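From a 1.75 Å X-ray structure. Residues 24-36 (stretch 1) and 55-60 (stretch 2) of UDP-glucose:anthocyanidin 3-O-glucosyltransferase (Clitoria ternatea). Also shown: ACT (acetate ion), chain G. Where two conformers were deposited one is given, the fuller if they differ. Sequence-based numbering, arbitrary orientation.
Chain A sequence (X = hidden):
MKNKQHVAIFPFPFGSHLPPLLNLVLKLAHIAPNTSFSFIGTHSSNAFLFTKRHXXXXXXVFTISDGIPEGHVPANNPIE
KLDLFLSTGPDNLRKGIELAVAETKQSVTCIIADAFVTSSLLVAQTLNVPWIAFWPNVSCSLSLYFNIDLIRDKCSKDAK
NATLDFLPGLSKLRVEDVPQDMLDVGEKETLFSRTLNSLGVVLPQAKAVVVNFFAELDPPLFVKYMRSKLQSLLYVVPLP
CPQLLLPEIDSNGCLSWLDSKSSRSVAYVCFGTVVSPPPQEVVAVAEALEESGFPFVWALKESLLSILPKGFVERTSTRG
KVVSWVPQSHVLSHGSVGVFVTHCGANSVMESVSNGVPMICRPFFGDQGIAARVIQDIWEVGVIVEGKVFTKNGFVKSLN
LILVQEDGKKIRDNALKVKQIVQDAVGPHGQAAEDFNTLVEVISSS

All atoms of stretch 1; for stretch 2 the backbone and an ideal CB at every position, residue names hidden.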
# COMPACT_ATOMS: atom_id res chain seq x y z
N LEU A 24 4.00 -4.50 -11.51
CA LEU A 24 3.79 -3.71 -12.72
C LEU A 24 4.86 -3.97 -13.77
O LEU A 24 4.56 -4.16 -14.96
CB LEU A 24 3.74 -2.22 -12.37
CG LEU A 24 3.64 -1.27 -13.58
CD1 LEU A 24 2.32 -1.45 -14.31
CD2 LEU A 24 3.80 0.18 -13.13
N VAL A 25 6.12 -3.99 -13.35
CA VAL A 25 7.22 -4.25 -14.28
C VAL A 25 7.12 -5.63 -14.92
O VAL A 25 7.39 -5.80 -16.12
CB VAL A 25 8.60 -4.06 -13.58
CG1 VAL A 25 9.74 -4.55 -14.48
CG2 VAL A 25 8.80 -2.59 -13.22
N LEU A 26 6.71 -6.63 -14.14
CA LEU A 26 6.49 -7.97 -14.69
C LEU A 26 5.45 -7.93 -15.81
O LEU A 26 5.62 -8.58 -16.85
CB LEU A 26 6.07 -8.97 -13.60
CG LEU A 26 7.19 -9.42 -12.66
CD1 LEU A 26 6.63 -10.16 -11.46
CD2 LEU A 26 8.19 -10.31 -13.38
N LYS A 27 4.37 -7.19 -15.60
CA LYS A 27 3.31 -7.09 -16.62
C LYS A 27 3.83 -6.40 -17.87
O LYS A 27 3.55 -6.84 -18.99
CB LYS A 27 2.10 -6.31 -16.08
CG LYS A 27 1.32 -7.03 -14.97
CD LYS A 27 0.28 -6.10 -14.34
CE LYS A 27 -0.29 -6.71 -13.07
NZ LYS A 27 -1.30 -5.79 -12.45
N LEU A 28 4.56 -5.31 -17.67
CA LEU A 28 5.12 -4.56 -18.80
C LEU A 28 6.16 -5.39 -19.55
O LEU A 28 6.23 -5.35 -20.78
CB LEU A 28 5.77 -3.25 -18.31
CG LEU A 28 4.79 -2.23 -17.73
CD1 LEU A 28 5.55 -1.07 -17.08
CD2 LEU A 28 3.83 -1.72 -18.79
N ALA A 29 6.99 -6.12 -18.81
CA ALA A 29 8.04 -6.93 -19.44
C ALA A 29 7.44 -8.09 -20.24
O ALA A 29 7.98 -8.49 -21.27
CB ALA A 29 9.00 -7.46 -18.39
N HIS A 30 6.32 -8.63 -19.77
CA HIS A 30 5.69 -9.75 -20.46
C HIS A 30 5.08 -9.32 -21.80
O HIS A 30 5.14 -10.05 -22.80
CB HIS A 30 4.62 -10.39 -19.57
CG HIS A 30 4.08 -11.68 -20.10
ND1 HIS A 30 2.86 -11.77 -20.73
CD2 HIS A 30 4.59 -12.93 -20.08
CE1 HIS A 30 2.64 -13.02 -21.08
NE2 HIS A 30 3.68 -13.75 -20.70
N ILE A 31 4.49 -8.13 -21.81
CA ILE A 31 3.83 -7.64 -23.02
C ILE A 31 4.81 -7.03 -24.02
O ILE A 31 4.54 -6.96 -25.22
CB ILE A 31 2.67 -6.65 -22.69
CG1 ILE A 31 1.70 -6.55 -23.88
CG2 ILE A 31 3.21 -5.29 -22.29
CD1 ILE A 31 0.32 -6.03 -23.50
N ALA A 32 5.97 -6.63 -23.51
CA ALA A 32 7.02 -6.05 -24.35
C ALA A 32 8.35 -6.78 -24.16
O ALA A 32 9.31 -6.22 -23.63
CB ALA A 32 7.20 -4.56 -24.04
N PRO A 33 8.42 -8.04 -24.60
CA PRO A 33 9.65 -8.82 -24.38
C PRO A 33 10.87 -8.31 -25.15
O PRO A 33 11.98 -8.73 -24.84
CB PRO A 33 9.26 -10.22 -24.85
CG PRO A 33 8.16 -10.00 -25.83
CD PRO A 33 7.39 -8.83 -25.30
N ASN A 34 10.68 -7.44 -26.13
CA ASN A 34 11.80 -6.85 -26.86
C ASN A 34 12.38 -5.60 -26.18
O ASN A 34 13.35 -5.01 -26.67
CB ASN A 34 11.39 -6.54 -28.31
CG ASN A 34 10.42 -5.35 -28.44
OD1 ASN A 34 10.26 -4.81 -29.54
ND2 ASN A 34 9.75 -4.97 -27.35
N THR A 35 11.79 -5.22 -25.06
CA THR A 35 12.19 -4.01 -24.34
C THR A 35 12.94 -4.41 -23.07
O THR A 35 12.57 -5.39 -22.43
CB THR A 35 10.95 -3.19 -23.97
OG1 THR A 35 10.33 -2.70 -25.17
CG2 THR A 35 11.31 -2.00 -23.08
N SER A 36 13.99 -3.67 -22.74
CA SER A 36 14.80 -3.93 -21.55
C SER A 36 14.20 -3.21 -20.36
O SER A 36 13.85 -2.04 -20.46
CB SER A 36 16.22 -3.42 -21.74
OG SER A 36 16.84 -4.09 -22.83
N UNK A 55 12.92 -14.44 -12.66
CA UNK A 55 12.42 -13.30 -13.41
C UNK A 55 12.67 -13.47 -14.90
O UNK A 55 13.64 -14.12 -15.29
CB UNK A 55 13.07 -12.01 -12.91
N UNK A 56 11.78 -12.90 -15.73
CA UNK A 56 11.94 -12.97 -17.19
C UNK A 56 13.27 -12.40 -17.66
O UNK A 56 13.92 -11.62 -16.96
CB UNK A 56 10.80 -12.22 -17.88
N UNK A 57 13.68 -12.82 -18.86
CA UNK A 57 14.99 -12.49 -19.39
C UNK A 57 15.20 -11.00 -19.65
O UNK A 57 16.33 -10.52 -19.62
CB UNK A 57 15.22 -13.27 -20.69
N UNK A 58 14.12 -10.26 -19.88
CA UNK A 58 14.25 -8.84 -20.17
C UNK A 58 14.19 -7.92 -18.94
O UNK A 58 14.17 -6.69 -19.07
CB UNK A 58 13.15 -8.43 -21.15
N UNK A 59 14.16 -8.53 -17.75
CA UNK A 59 14.30 -7.78 -16.50
C UNK A 59 15.66 -8.09 -15.90
O UNK A 59 16.03 -9.26 -15.73
CB UNK A 59 13.18 -8.12 -15.52
N UNK A 60 16.42 -7.05 -15.60
CA UNK A 60 17.74 -7.22 -14.99
C UNK A 60 17.76 -6.41 -13.72
O UNK A 60 17.16 -5.33 -13.67
CB UNK A 60 18.87 -6.79 -15.93
C ACT G . 16.07 -7.73 -23.35
O ACT G . 16.54 -6.74 -22.75
OXT ACT G . 16.53 -8.89 -23.16
CH3 ACT G . 15.04 -7.51 -24.42

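Position 55 sets its CA-to-CB bond sideways to stretch 1, with an ideal CB 5.2 Å from Leu 26 CD2. Extended backbone angles and so loose an approach leave the choice wide, though a branched apolar residue would be natural beside a leucine. It is Ile 55, with chi1 p; its closest approach is CG2 to Leu 26 CD2, at 5.0 Å, too far for a contact.

At position 56 the CB points toward the helix, 5.1 Å from the CB of Ala 29, with Leu 26 nearby. A compact apolar side chain would suit, and a phi of -57° with psi of 159° also admits proline. Pro 56 is deposited. Its CD meets Leu 26 CD2 at 3.6 Å, and its carbonyl opens the type I turn that closes when the N of position 59 donates to Pro 56 O at 3.2 Å.

Position 57 lies within that turn and has nothing of stretch 1 within 5.5 Å of its ideal CB. Polar residues common in turns would serve; the residue is Asn 57, which makes no contact with stretch 1.

Position 58 carries the most information. Its CB points toward stretch 1, 3.4 Å from Thr 35 O and 3.9 Å from Pro 33 O, and beyond lies the end of the helix, where Ala 29 O has no backbone partner within the stretch. Several carbonyls converging on one spot call for a short side chain with a donor; Asn, Ser or Thr might be considered, but two acceptors at once favour an amide. Asn 58 supplies it: with chi1 p, ND2 donates to Ala 29 O at 3.1 Å and to Thr 35 O at 3.0 Å, tying the last helical turn to the loop that follows. The amide's other end is used as well, since a water donates to Asn 58 OD1 at 2.6 Å and, weakly, to Ala 29 O at 2.9 Å.

Position 59 starts a strand. Its CB is sideways, 5.1 Å from both Val 25 CG1 and Ala 29 CB, so a side chain long enough to reach the helix is needed: Ile, Leu or Met. Ile 59, m then t, brings CD1 to 3.7 Å from Leu 26 CD2 and 3.8 Å from Val 25 CG1, while CG1 packs 3.7 Å from Ala 29 CB.

Position 60 has no neighbour in stretch 1 near its CB, so many residues would be tolerated; an acetate, probably from the crystallisation liquor, lies beside Ser 36, within reach of a long cationic side chain. Arg 60 reaches it, NH1 donating to acetate O at 2.8 Å and NH2 to OXT at 2.9 Å.

Stretch 2 (55-60) IPNNIR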
# COMPACT_ATOMS: atom_id res chain seq x y z
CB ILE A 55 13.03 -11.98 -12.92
CG1 ILE A 55 14.55 -12.01 -13.04
CG2 ILE A 55 12.63 -11.73 -11.47
CD1 ILE A 55 15.21 -10.69 -12.72
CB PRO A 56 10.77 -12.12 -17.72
CG PRO A 56 10.24 -11.39 -16.55
CD PRO A 56 10.52 -12.25 -15.37
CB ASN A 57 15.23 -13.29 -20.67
CG ASN A 57 14.98 -14.77 -20.49
OD1 ASN A 57 15.38 -15.36 -19.48
ND2 ASN A 57 14.30 -15.39 -21.45
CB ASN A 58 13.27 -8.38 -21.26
CG ASN A 58 11.81 -8.56 -20.87
OD1 ASN A 58 11.45 -9.47 -20.12
ND2 ASN A 58 10.96 -7.68 -21.39
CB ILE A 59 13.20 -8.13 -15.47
CG1 ILE A 59 11.81 -7.79 -16.03
CG2 ILE A 59 13.46 -7.38 -14.17
CD1 ILE A 59 10.66 -8.14 -15.08
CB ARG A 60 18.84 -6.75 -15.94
CG ARG A 60 18.95 -7.61 -17.19
CD ARG A 60 19.80 -6.96 -18.27
NE ARG A 60 19.77 -7.76 -19.50
CZ ARG A 60 18.88 -7.61 -20.47
NH1 ARG A 60 17.95 -6.68 -20.38
NH2 ARG A 60 18.92 -8.39 -21.55
O HOH W 1 9.20 -10.85 -20.13
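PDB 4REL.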